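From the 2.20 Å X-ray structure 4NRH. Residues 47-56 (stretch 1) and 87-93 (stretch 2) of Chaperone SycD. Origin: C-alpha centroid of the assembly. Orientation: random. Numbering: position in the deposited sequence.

Stretch 1, residues 47-56: DTYQKIFKIS
Stretch 2, residues 87-93: VFFNPFV

The end of one helix and the start of another often meet by pairing their unsatisfied backbone groups, and residues 47-56 and 87-93 of Chaperone SycD illustrate the principle. In stretch 1, Asp 47 (phi/psi -66/139) and Thr 48 (-72/163) are extended, residues 49-52 form a short helix, Phe 53 (-90/6) leaves it, Lys 54 takes left-handed values (56/45), and Ile 55 (-91/126) and Ser 56 (-73/154) extend again. Backbone bonds from Ile 52 N to Thr 48 O (3.0 Å), Phe 53 N to Tyr 49 O (2.9 Å) and Ile 55 N to Gln 50 O (2.8 Å) hold this fold. Stretch 2 ends a helix at Phe 89 (-75/-43); Asn 90 (-148/92) breaks away and opens a type I turn through Pro 91 (-78/5) and Phe 92 (-101/4) to Val 93.

The register places the CA of Gln 50 4.7 Å from that of Phe 89, and the CA of Thr 48 5.8 Å from that of Asn 90. A first-turn amide thus meets a last-turn carbonyl: Gln 50 N donates to Phe 89 O at 2.9 Å. Water 1 bridges the preceding pair, accepting from Tyr 49 N (2.9 Å) and donating to Phe 88 O (3.0 Å). Thr 48 (chi1 p) caps its own helix, OG1 accepting from Lys 51 N at 3.3 Å. On the same side chain, Thr 48 CG2 lies 3.7 Å from Phe 92 CE2, at the edge of the Phe 92 ring.

Two amide side chains link the first turn of the stretch 1 helix to the turn that follows the stretch 2 helix. Gln 50 (chi1 t, chi2 t) accepts at OE1 from Asn 90 ND2, a short 2.6 Å, and donates from NE2 to Ile 55 O at 3.2 Å. Asn 90 (chi1 t) uses OD1 to accept from Phe 92 N at 3.1 Å, steadying the turn. An amide suits both positions because it can donate and accept at once.

Beside this polar seam the aromatic residues pack. Phe 89 (chi1 m, chi2 -47°), buried, gives up the largest area, 91 of the 418 Å² summed over both sides. Ile 55 CD1 (m, t) sits over one face, 3.8 Å from the Phe 89 ring centroid, and Phe 53 CD2 (chi1 m) meets Phe 89 CE1 at 3.7 Å, at the edge of the Phe 89 ring. Tyr 49 (m, chi2 -64°) and Phe 88 (t, chi2 85°) lie nearly parallel, planes at 7°, but slid apart, with Tyr 49 CD2 3.8 Å from Phe 88 CZ. The long, charged Lys 51 and Lys 54 stay exposed, out of this contact.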

# COMPACT_ATOMS: atom_id res chain seq x y z
N ASP D 47 -10.67 -15.88 6.43
CA ASP D 47 -9.64 -15.67 7.45
C ASP D 47 -9.50 -14.20 7.79
O ASP D 47 -9.53 -13.34 6.91
CB ASP D 47 -8.29 -16.23 6.98
CG ASP D 47 -8.24 -17.75 7.03
OD1 ASP D 47 -9.16 -18.35 7.62
OD2 ASP D 47 -7.28 -18.33 6.48
N THR D 48 -9.33 -13.91 9.07
CA THR D 48 -9.03 -12.55 9.51
C THR D 48 -7.59 -12.22 9.13
O THR D 48 -6.80 -13.12 8.85
CB THR D 48 -9.22 -12.37 11.02
OG1 THR D 48 -8.29 -13.20 11.72
CG2 THR D 48 -10.64 -12.75 11.43
N TYR D 49 -7.25 -10.93 9.14
CA TYR D 49 -5.88 -10.52 8.82
C TYR D 49 -4.92 -10.87 9.96
O TYR D 49 -3.72 -10.98 9.74
CB TYR D 49 -5.83 -9.04 8.48
CG TYR D 49 -6.31 -8.76 7.07
CD1 TYR D 49 -5.61 -9.27 5.98
CD2 TYR D 49 -7.46 -8.02 6.83
CE1 TYR D 49 -6.04 -9.04 4.69
CE2 TYR D 49 -7.89 -7.79 5.54
CZ TYR D 49 -7.18 -8.30 4.47
OH TYR D 49 -7.61 -8.07 3.18
N GLN D 50 -5.46 -11.01 11.17
CA GLN D 50 -4.66 -11.54 12.27
C GLN D 50 -4.17 -12.94 11.91
O GLN D 50 -3.00 -13.27 12.10
CB GLN D 50 -5.48 -11.59 13.56
CG GLN D 50 -4.88 -12.51 14.62
CD GLN D 50 -5.73 -12.64 15.86
OE1 GLN D 50 -6.90 -12.25 15.87
NE2 GLN D 50 -5.14 -13.18 16.92
N LYS D 51 -5.08 -13.75 11.39
CA LYS D 51 -4.77 -15.10 10.95
C LYS D 51 -3.78 -15.09 9.79
O LYS D 51 -2.76 -15.78 9.83
CB LYS D 51 -6.06 -15.82 10.53
CG LYS D 51 -5.84 -17.15 9.83
CD LYS D 51 -5.33 -18.20 10.79
CE LYS D 51 -5.42 -19.59 10.18
NZ LYS D 51 -5.01 -20.65 11.14
N ILE D 52 -4.09 -14.30 8.77
CA ILE D 52 -3.26 -14.19 7.57
C ILE D 52 -1.83 -13.73 7.89
O ILE D 52 -0.87 -14.27 7.35
CB ILE D 52 -3.89 -13.21 6.56
CG1 ILE D 52 -5.23 -13.76 6.06
CG2 ILE D 52 -2.95 -12.95 5.39
CD1 ILE D 52 -6.08 -12.74 5.35
N PHE D 53 -1.70 -12.75 8.78
CA PHE D 53 -0.39 -12.19 9.10
C PHE D 53 0.27 -12.94 10.26
O PHE D 53 1.33 -12.53 10.74
CB PHE D 53 -0.50 -10.71 9.44
CG PHE D 53 -0.89 -9.84 8.27
CD1 PHE D 53 -0.29 -10.03 7.03
CD2 PHE D 53 -1.84 -8.85 8.40
CE1 PHE D 53 -0.64 -9.24 5.95
CE2 PHE D 53 -2.20 -8.06 7.33
CZ PHE D 53 -1.59 -8.25 6.10
N LYS D 54 -0.36 -14.03 10.69
CA LYS D 54 0.16 -14.89 11.75
C LYS D 54 0.44 -14.12 13.04
O LYS D 54 1.48 -14.30 13.67
CB LYS D 54 1.44 -15.60 11.29
CG LYS D 54 1.26 -16.41 10.01
CD LYS D 54 0.22 -17.51 10.20
CE LYS D 54 0.68 -18.53 11.23
NZ LYS D 54 -0.34 -19.60 11.43
N ILE D 55 -0.50 -13.26 13.42
CA ILE D 55 -0.38 -12.48 14.65
C ILE D 55 -1.02 -13.23 15.81
O ILE D 55 -2.18 -13.64 15.73
CB ILE D 55 -1.03 -11.09 14.51
CG1 ILE D 55 -0.43 -10.33 13.33
CG2 ILE D 55 -0.88 -10.30 15.79
CD1 ILE D 55 -1.12 -9.02 13.03
N SER D 56 -0.27 -13.42 16.89
CA SER D 56 -0.79 -14.13 18.05
C SER D 56 -1.78 -13.25 18.80
O SER D 56 -1.72 -12.02 18.72
CB SER D 56 0.35 -14.55 18.98
OG SER D 56 0.95 -13.43 19.60
N VAL D 87 -9.25 -3.65 15.08
CA VAL D 87 -10.47 -4.06 14.40
C VAL D 87 -10.16 -4.55 12.99
O VAL D 87 -10.78 -5.49 12.50
CB VAL D 87 -11.49 -2.89 14.36
CG1 VAL D 87 -12.45 -3.04 13.19
CG2 VAL D 87 -12.25 -2.79 15.67
N PHE D 88 -9.16 -3.93 12.36
CA PHE D 88 -8.70 -4.35 11.05
C PHE D 88 -8.14 -5.77 11.09
O PHE D 88 -8.38 -6.57 10.19
CB PHE D 88 -7.64 -3.37 10.52
CG PHE D 88 -6.89 -3.88 9.32
CD1 PHE D 88 -7.41 -3.72 8.04
CD2 PHE D 88 -5.65 -4.49 9.46
CE1 PHE D 88 -6.71 -4.18 6.94
CE2 PHE D 88 -4.95 -4.95 8.36
CZ PHE D 88 -5.49 -4.79 7.09
N PHE D 89 -7.38 -6.07 12.14
CA PHE D 89 -6.76 -7.38 12.29
C PHE D 89 -7.76 -8.45 12.71
O PHE D 89 -7.74 -9.57 12.18
CB PHE D 89 -5.61 -7.30 13.30
CG PHE D 89 -4.38 -6.63 12.76
CD1 PHE D 89 -3.88 -6.97 11.51
CD2 PHE D 89 -3.73 -5.66 13.50
CE1 PHE D 89 -2.75 -6.35 11.01
CE2 PHE D 89 -2.60 -5.03 13.00
CZ PHE D 89 -2.11 -5.38 11.75
N ASN D 90 -8.63 -8.12 13.65
CA ASN D 90 -9.65 -9.06 14.11
C ASN D 90 -10.92 -8.32 14.52
O ASN D 90 -11.06 -7.90 15.67
CB ASN D 90 -9.12 -9.90 15.28
CG ASN D 90 -10.02 -11.09 15.60
OD1 ASN D 90 -11.20 -11.12 15.25
ND2 ASN D 90 -9.45 -12.08 16.28
N PRO D 91 -11.86 -8.16 13.57
CA PRO D 91 -13.10 -7.42 13.79
C PRO D 91 -14.16 -8.19 14.56
O PRO D 91 -15.27 -7.70 14.73
CB PRO D 91 -13.59 -7.14 12.36
CG PRO D 91 -13.08 -8.30 11.58
CD PRO D 91 -11.75 -8.67 12.19
N PHE D 92 -13.82 -9.39 15.03
CA PHE D 92 -14.78 -10.21 15.77
C PHE D 92 -14.55 -10.15 17.27
O PHE D 92 -15.23 -10.84 18.04
CB PHE D 92 -14.72 -11.66 15.28
CG PHE D 92 -15.04 -11.82 13.82
CD1 PHE D 92 -16.35 -11.80 13.38
CD2 PHE D 92 -14.03 -11.98 12.89
CE1 PHE D 92 -16.66 -11.94 12.04
CE2 PHE D 92 -14.33 -12.12 11.54
CZ PHE D 92 -15.64 -12.10 11.12
N VAL D 93 -13.60 -9.33 17.70
CA VAL D 93 -13.38 -9.10 19.12
C VAL D 93 -14.19 -7.89 19.56
O VAL D 93 -13.89 -6.76 19.19
CB VAL D 93 -11.90 -8.88 19.45
CG1 VAL D 93 -11.70 -8.73 20.95
CG2 VAL D 93 -11.06 -10.04 18.91
O HOH W 1 -9.56 -9.19 9.30